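Thiamine-binding periplasmic protein (Escherichia coli, PDB 2QRY) binds thiamine, thiamine phosphate and thiamine diphosphate with high affinity in the periplasm and serves the ABC transporter ThiBPQ in thiamine import. Local coordinates at residues 153-159 and 211-216; 171-175 and 320-324. All blocks are in the same frame, centred on the assembly; numbering follows the deposited sequence.

Contact 1: residues 153-159 and 211-216; sequences NWRVIYQ and ESDLVL
Two neighbouring parallel strands of the mixed sheet of this periplasmic solute-binding protein, 156-159 and 214-216, meet here, Val156 bridging to Leu214 and Ile157 to Val215. Their axes approach to 4.8 Å, and strand 193-197 pairs with the other edge of 156-159. Ile157 uses both of its main-chain polar groups: its N donates to Leu214 O at 3.0 Å, and its O accepts from Leu216 N. One step earlier, Arg155 O accepts from Leu214 N at 2.9 Å. Leu214 O is gripped twice, because Ser212 OG reaches it at 2.9 Å from above the carbonyl plane, on the face away from Ile157 N. Ser212 OG can do so because it sits between its own backbone N and carbonyl carbon (chi1 74°). Ser212 CB packs on Ile157 CG1. Ile157 and Val215 lie side by side, CB of Ile157 3.6 Å from CG1 of Val215, and touch Leu206 and Phe207 of helix 200-208, respectively; on the other face of the sheet Leu214 CD1 touches both Trp154 CB and Val156 CG2. At the far end Gln159, its chain bent at chi2 (74°), reaches across to the neighbouring strand, where NE2 donates to Leu216 O at 3.1 Å with an N-H...O angle of 154°. Gln159 OE1 is buried beside Leu216 CD2 and has no polar partner. The Gln159 side chain also touches Ser164, a thiamine-binding residue. With an alanine here, Leu216 O would probably lose this donor and a gap would be likely to open beside Ser164. Main-chain bonds thus set the pairing, and the Gln159 amide extends it by one more bond to the edge of the thiamine site.

Contact 2: residues 171-175 and 320-324; sequences LLWMQ and WISEW
Segments 171-175 and 320-324, of helices 165-178 and 310-328, cross at 91°, with a closest axis approach of 11.1 Å. This is helix-on-helix packing in a solute-binding protein, with the C-terminal helix laid across the one that follows strand 156-159. At that spacing large side chains must fill the gap. Leu171 points toward the other helix, CG anti to its backbone N, and its two methyls divide the work. CD2 meets Ile321 CG1 at 3.6 Å, whereas CD1 lies the same distance from Trp324 CB and also touches the carbonyl oxygen of Trp320. Trp324 itself turns onward, its ring meeting Trp186 edge-to-face.

The indole of Trp320 is met at its edge and over one face. Leu172 brings CD2 to the rim of the six-membered ring, near the ring plane, 3.7 Å from CZ3; Phe308 meets the same indole. Gln175 instead lies over a face, its amide stacked on the indole with the planes nearly parallel, so that polar and aromatic groups make a flat van der Waals contact. CG of Gln175 anti to the backbone N (chi1 -172°) sets that carbon over the ring, and the bend at chi2 lays the amide on the face. The result is a CH-pi contact: Gln175 CG stands 3.5 Å from the centroid of the six-membered ring of Trp320, only 11° off its normal.

Contacts 1 and 2 have centres 18 Å apart. Strand 156-159 is followed in the chain by helix 165-178, so the first segments of the two contacts are near in sequence. They also touch directly: Tyr158 OH lies 2.9 Å from Trp324 NE1, a probable hydrogen bond tying the sheet to the C-terminal helix. Leu170 of helix 165-178 packs on Tyr158 and Leu216. The ligand lies nearer to contact 1, with the Gln159 side chain about 5 Å from bound thiamin phosphate, against about 12 Å for that of Ile321 in contact 2.

Contact 1: residues 153-159 and 211-216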
loop_
_atom_site.group_PDB
_atom_site.type_symbol
_atom_site.label_atom_id
_atom_site.label_comp_id
_atom_site.label_asym_id
_atom_site.label_seq_id
_atom_site.Cartn_x
_atom_site.Cartn_y
_atom_site.Cartn_z
ATOM N N ASN A 153 -1.520 -23.077 -16.020
ATOM C CA ASN A 153 -2.362 -23.130 -14.830
ATOM C C ASN A 153 -1.661 -22.528 -13.611
ATOM O O ASN A 153 -1.439 -23.210 -12.606
ATOM C CB ASN A 153 -2.772 -24.570 -14.517
ATOM C CG ASN A 153 -3.767 -25.123 -15.520
ATOM O OD1 ASN A 153 -4.843 -24.553 -15.726
ATOM N ND2 ASN A 153 -3.415 -26.240 -16.149
ATOM N N TRP A 154 -1.307 -21.251 -13.705
ATOM C CA TRP A 154 -0.655 -20.578 -12.594
ATOM C C TRP A 154 -1.681 -20.344 -11.489
ATOM O O TRP A 154 -2.834 -20.027 -11.764
ATOM C CB TRP A 154 -0.078 -19.232 -13.035
ATOM C CG TRP A 154 1.030 -19.324 -14.020
ATOM C CD1 TRP A 154 2.134 -20.123 -13.943
ATOM C CD2 TRP A 154 1.161 -18.567 -15.230
ATOM N NE1 TRP A 154 2.948 -19.911 -15.033
ATOM C CE2 TRP A 154 2.372 -18.960 -15.838
ATOM C CE3 TRP A 154 0.371 -17.597 -15.857
ATOM C CZ2 TRP A 154 2.816 -18.415 -17.046
ATOM C CZ3 TRP A 154 0.809 -17.055 -17.059
ATOM C CH2 TRP A 154 2.024 -17.467 -17.640
ATOM N N ARG A 155 -1.256 -20.513 -10.243
ATOM C CA ARG A 155 -2.134 -20.301 -9.101
ATOM C C ARG A 155 -1.885 -18.870 -8.629
ATOM O O ARG A 155 -0.743 -18.467 -8.412
ATOM C CB ARG A 155 -1.786 -21.266 -7.965
ATOM C CG ARG A 155 -1.385 -22.661 -8.407
ATOM C CD ARG A 155 -2.579 -23.531 -8.725
ATOM N NE ARG A 155 -3.461 -23.697 -7.572
ATOM C CZ ARG A 155 -3.053 -24.047 -6.355
ATOM N NH1 ARG A 155 -1.762 -24.270 -6.120
ATOM N NH2 ARG A 155 -3.939 -24.178 -5.375
ATOM N N VAL A 156 -2.955 -18.107 -8.456
ATOM C CA VAL A 156 -2.827 -16.727 -8.023
ATOM C C VAL A 156 -3.650 -16.402 -6.784
ATOM O O VAL A 156 -4.729 -16.945 -6.584
ATOM C CB VAL A 156 -3.249 -15.767 -9.158
ATOM C CG1 VAL A 156 -3.375 -14.353 -8.639
ATOM C CG2 VAL A 156 -2.226 -15.813 -10.275
ATOM N N ILE A 157 -3.113 -15.518 -5.951
ATOM C CA ILE A 157 -3.799 -15.052 -4.752
ATOM C C ILE A 157 -3.651 -13.526 -4.701
ATOM O O ILE A 157 -2.579 -12.994 -4.982
ATOM C CB ILE A 157 -3.198 -15.674 -3.461
ATOM C CG1 ILE A 157 -3.633 -17.139 -3.344
ATOM C CG2 ILE A 157 -3.674 -14.910 -2.229
ATOM C CD1 ILE A 157 -3.049 -17.878 -2.155
ATOM N N TYR A 158 -4.725 -12.819 -4.373
ATOM C CA TYR A 158 -4.643 -11.364 -4.272
ATOM C C TYR A 158 -5.612 -10.854 -3.213
ATOM O O TYR A 158 -6.320 -11.645 -2.592
ATOM C CB TYR A 158 -4.901 -10.708 -5.639
ATOM C CG TYR A 158 -6.288 -10.926 -6.198
ATOM C CD1 TYR A 158 -7.324 -10.043 -5.908
ATOM C CD2 TYR A 158 -6.566 -12.026 -7.009
ATOM C CE1 TYR A 158 -8.607 -10.248 -6.412
ATOM C CE2 TYR A 158 -7.848 -12.238 -7.514
ATOM C CZ TYR A 158 -8.859 -11.349 -7.212
ATOM O OH TYR A 158 -10.125 -11.563 -7.699
ATOM N N GLN A 159 -5.637 -9.541 -2.996
ATOM C CA GLN A 159 -6.500 -8.959 -1.968
ATOM C C GLN A 159 -7.788 -8.314 -2.456
ATOM O O GLN A 159 -7.909 -7.903 -3.611
ATOM C CB GLN A 159 -5.725 -7.926 -1.143
ATOM C CG GLN A 159 -4.366 -8.392 -0.643
ATOM C CD GLN A 159 -3.342 -8.450 -1.754
ATOM O OE1 GLN A 159 -3.303 -7.580 -2.614
ATOM N NE2 GLN A 159 -2.501 -9.471 -1.736
ATOM N N GLU A 211 0.667 -22.054 -1.202
ATOM C CA GLU A 211 -0.695 -22.158 -1.709
ATOM C C GLU A 211 -0.936 -21.533 -3.081
ATOM O O GLU A 211 -2.015 -21.697 -3.657
ATOM C CB GLU A 211 -1.680 -21.601 -0.684
ATOM C CG GLU A 211 -1.512 -22.254 0.681
ATOM C CD GLU A 211 -2.822 -22.472 1.418
ATOM O OE1 GLU A 211 -2.769 -22.852 2.610
ATOM O OE2 GLU A 211 -3.901 -22.276 0.811
ATOM N N SER A 212 0.057 -20.829 -3.614
ATOM C CA SER A 212 -0.090 -20.238 -4.940
ATOM C C SER A 212 1.266 -19.997 -5.602
ATOM O O SER A 212 2.291 -19.910 -4.931
ATOM C CB SER A 212 -0.898 -18.927 -4.875
ATOM O OG SER A 212 -0.154 -17.863 -4.316
ATOM N N ASP A 213 1.259 -19.905 -6.929
ATOM C CA ASP A 213 2.475 -19.669 -7.695
ATOM C C ASP A 213 2.806 -18.186 -7.688
ATOM O O ASP A 213 3.971 -17.800 -7.788
ATOM C CB ASP A 213 2.292 -20.144 -9.137
ATOM C CG ASP A 213 2.031 -21.639 -9.233
ATOM O OD1 ASP A 213 2.883 -22.419 -8.764
ATOM O OD2 ASP A 213 0.980 -22.034 -9.783
ATOM N N LEU A 214 1.771 -17.358 -7.563
ATOM C CA LEU A 214 1.936 -15.910 -7.545
ATOM C C LEU A 214 0.979 -15.235 -6.565
ATOM O O LEU A 214 -0.098 -15.764 -6.273
ATOM C CB LEU A 214 1.679 -15.346 -8.945
ATOM C CG LEU A 214 2.522 -15.871 -10.108
ATOM C CD1 LEU A 214 1.621 -16.254 -11.271
ATOM C CD2 LEU A 214 3.518 -14.808 -10.527
ATOM N N VAL A 215 1.393 -14.071 -6.059
ATOM C CA VAL A 215 0.583 -13.246 -5.154
ATOM C C VAL A 215 0.791 -11.785 -5.489
ATOM O O VAL A 215 1.920 -11.364 -5.767
ATOM C CB VAL A 215 0.973 -13.349 -3.663
ATOM C CG1 VAL A 215 0.176 -14.434 -2.991
ATOM C CG2 VAL A 215 2.479 -13.553 -3.521
ATOM N N LEU A 216 -0.283 -11.004 -5.451
ATOM C CA LEU A 216 -0.137 -9.584 -5.714
ATOM C C LEU A 216 0.583 -8.959 -4.523
ATOM O O LEU A 216 0.135 -9.085 -3.387
ATOM C CB LEU A 216 -1.484 -8.899 -5.884
ATOM C CG LEU A 216 -1.166 -7.456 -6.264
ATOM C CD1 LEU A 216 -1.782 -7.159 -7.603
ATOM C CD2 LEU A 216 -1.621 -6.492 -5.183
#

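Contact 2: residues 171-175 and 320-324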
loop_
_atom_site.group_PDB
_atom_site.type_symbol
_atom_site.label_atom_id
_atom_site.label_comp_id
_atom_site.label_asym_id
_atom_site.label_seq_id
_atom_site.Cartn_x
_atom_site.Cartn_y
_atom_site.Cartn_z
ATOM N N LEU A 171 -7.089 -3.860 -8.835
ATOM C CA LEU A 171 -8.339 -3.545 -9.517
ATOM C C LEU A 171 -8.105 -2.436 -10.538
ATOM O O LEU A 171 -8.550 -2.538 -11.679
ATOM C CB LEU A 171 -9.417 -3.082 -8.527
ATOM C CG LEU A 171 -10.734 -2.629 -9.182
ATOM C CD1 LEU A 171 -11.678 -3.819 -9.341
ATOM C CD2 LEU A 171 -11.400 -1.553 -8.327
ATOM N N LEU A 172 -7.384 -1.391 -10.135
ATOM C CA LEU A 172 -7.129 -0.265 -11.030
ATOM C C LEU A 172 -6.116 -0.618 -12.112
ATOM O O LEU A 172 -6.209 -0.142 -13.249
ATOM C CB LEU A 172 -6.664 0.945 -10.220
ATOM C CG LEU A 172 -7.642 1.305 -9.091
ATOM C CD1 LEU A 172 -7.024 2.343 -8.173
ATOM C CD2 LEU A 172 -8.960 1.800 -9.679
ATOM N N TRP A 173 -5.164 -1.471 -11.759
ATOM C CA TRP A 173 -4.140 -1.909 -12.692
ATOM C C TRP A 173 -4.809 -2.645 -13.844
ATOM O O TRP A 173 -4.508 -2.398 -15.012
ATOM C CB TRP A 173 -3.157 -2.821 -11.974
ATOM C CG TRP A 173 -1.953 -3.182 -12.773
ATOM C CD1 TRP A 173 -1.484 -2.556 -13.895
ATOM C CD2 TRP A 173 -0.988 -4.191 -12.443
ATOM N NE1 TRP A 173 -0.279 -3.111 -14.279
ATOM C CE2 TRP A 173 0.046 -4.115 -13.403
ATOM C CE3 TRP A 173 -0.896 -5.151 -11.424
ATOM C CZ2 TRP A 173 1.160 -4.962 -13.372
ATOM C CZ3 TRP A 173 0.211 -5.995 -11.395
ATOM C CH2 TRP A 173 1.223 -5.893 -12.364
HETATM N N MSE A 174 -5.718 -3.551 -13.508
HETATM C CA MSE A 174 -6.456 -4.301 -14.514
HETATM C C MSE A 174 -7.299 -3.342 -15.368
HETATM O O MSE A 174 -7.426 -3.519 -16.582
HETATM C CB MSE A 174 -7.377 -5.314 -13.837
HETATM C CG MSE A 174 -6.674 -6.522 -13.233
HETATM SE SE MSE A 174 -6.260 -7.860 -14.571
HETATM C CE MSE A 174 -7.993 -8.731 -14.679
ATOM N N GLN A 175 -7.880 -2.333 -14.726
ATOM C CA GLN A 175 -8.714 -1.359 -15.424
ATOM C C GLN A 175 -7.890 -0.589 -16.467
ATOM O O GLN A 175 -8.358 -0.322 -17.577
ATOM C CB GLN A 175 -9.332 -0.381 -14.419
ATOM C CG GLN A 175 -10.350 0.545 -15.031
ATOM C CD GLN A 175 -11.590 -0.187 -15.503
ATOM O OE1 GLN A 175 -12.254 0.252 -16.433
ATOM N NE2 GLN A 175 -11.916 -1.300 -14.853
ATOM N N TRP A 320 -16.514 -0.280 -10.660
ATOM C CA TRP A 320 -15.466 -1.223 -11.046
ATOM C C TRP A 320 -15.379 -2.383 -10.072
ATOM O O TRP A 320 -15.116 -3.516 -10.470
ATOM C CB TRP A 320 -14.106 -0.524 -11.150
ATOM C CG TRP A 320 -14.024 0.398 -12.322
ATOM C CD1 TRP A 320 -14.782 0.348 -13.458
ATOM C CD2 TRP A 320 -13.110 1.487 -12.498
ATOM N NE1 TRP A 320 -14.398 1.335 -14.330
ATOM C CE2 TRP A 320 -13.373 2.050 -13.768
ATOM C CE3 TRP A 320 -12.092 2.040 -11.710
ATOM C CZ2 TRP A 320 -12.655 3.141 -14.268
ATOM C CZ3 TRP A 320 -11.378 3.124 -12.208
ATOM C CH2 TRP A 320 -11.665 3.661 -13.476
ATOM N N ILE A 321 -15.596 -2.097 -8.796
ATOM C CA ILE A 321 -15.572 -3.133 -7.780
ATOM C C ILE A 321 -16.795 -4.042 -7.944
ATOM O O ILE A 321 -16.702 -5.266 -7.809
ATOM C CB ILE A 321 -15.557 -2.510 -6.374
ATOM C CG1 ILE A 321 -14.130 -2.041 -6.057
ATOM C CG2 ILE A 321 -16.068 -3.511 -5.342
ATOM C CD1 ILE A 321 -13.987 -1.249 -4.779
ATOM N N SER A 322 -17.936 -3.434 -8.254
ATOM C CA SER A 322 -19.173 -4.176 -8.446
ATOM C C SER A 322 -19.016 -5.170 -9.592
ATOM O O SER A 322 -19.460 -6.311 -9.507
ATOM C CB SER A 322 -20.320 -3.207 -8.745
ATOM O OG SER A 322 -21.535 -3.905 -8.914
ATOM N N GLU A 323 -18.376 -4.729 -10.667
ATOM C CA GLU A 323 -18.152 -5.588 -11.818
ATOM C C GLU A 323 -17.177 -6.692 -11.442
ATOM O O GLU A 323 -17.389 -7.857 -11.779
ATOM C CB GLU A 323 -17.606 -4.759 -12.977
ATOM C CG GLU A 323 -18.626 -3.751 -13.490
ATOM C CD GLU A 323 -18.025 -2.697 -14.400
ATOM O OE1 GLU A 323 -17.378 -3.072 -15.407
ATOM O OE2 GLU A 323 -18.207 -1.490 -14.109
ATOM N N TRP A 324 -16.116 -6.319 -10.730
ATOM C CA TRP A 324 -15.108 -7.272 -10.284
ATOM C C TRP A 324 -15.706 -8.430 -9.484
ATOM O O TRP A 324 -15.479 -9.598 -9.814
ATOM C CB TRP A 324 -14.056 -6.578 -9.412
ATOM C CG TRP A 324 -13.245 -7.545 -8.574
ATOM C CD1 TRP A 324 -12.251 -8.373 -9.006
ATOM C CD2 TRP A 324 -13.427 -7.831 -7.177
ATOM N NE1 TRP A 324 -11.804 -9.161 -7.968
ATOM C CE2 TRP A 324 -12.513 -8.848 -6.836
ATOM C CE3 TRP A 324 -14.278 -7.326 -6.185
ATOM C CZ2 TRP A 324 -12.425 -9.375 -5.541
ATOM C CZ3 TRP A 324 -14.190 -7.850 -4.892
ATOM C CH2 TRP A 324 -13.272 -8.862 -4.584
#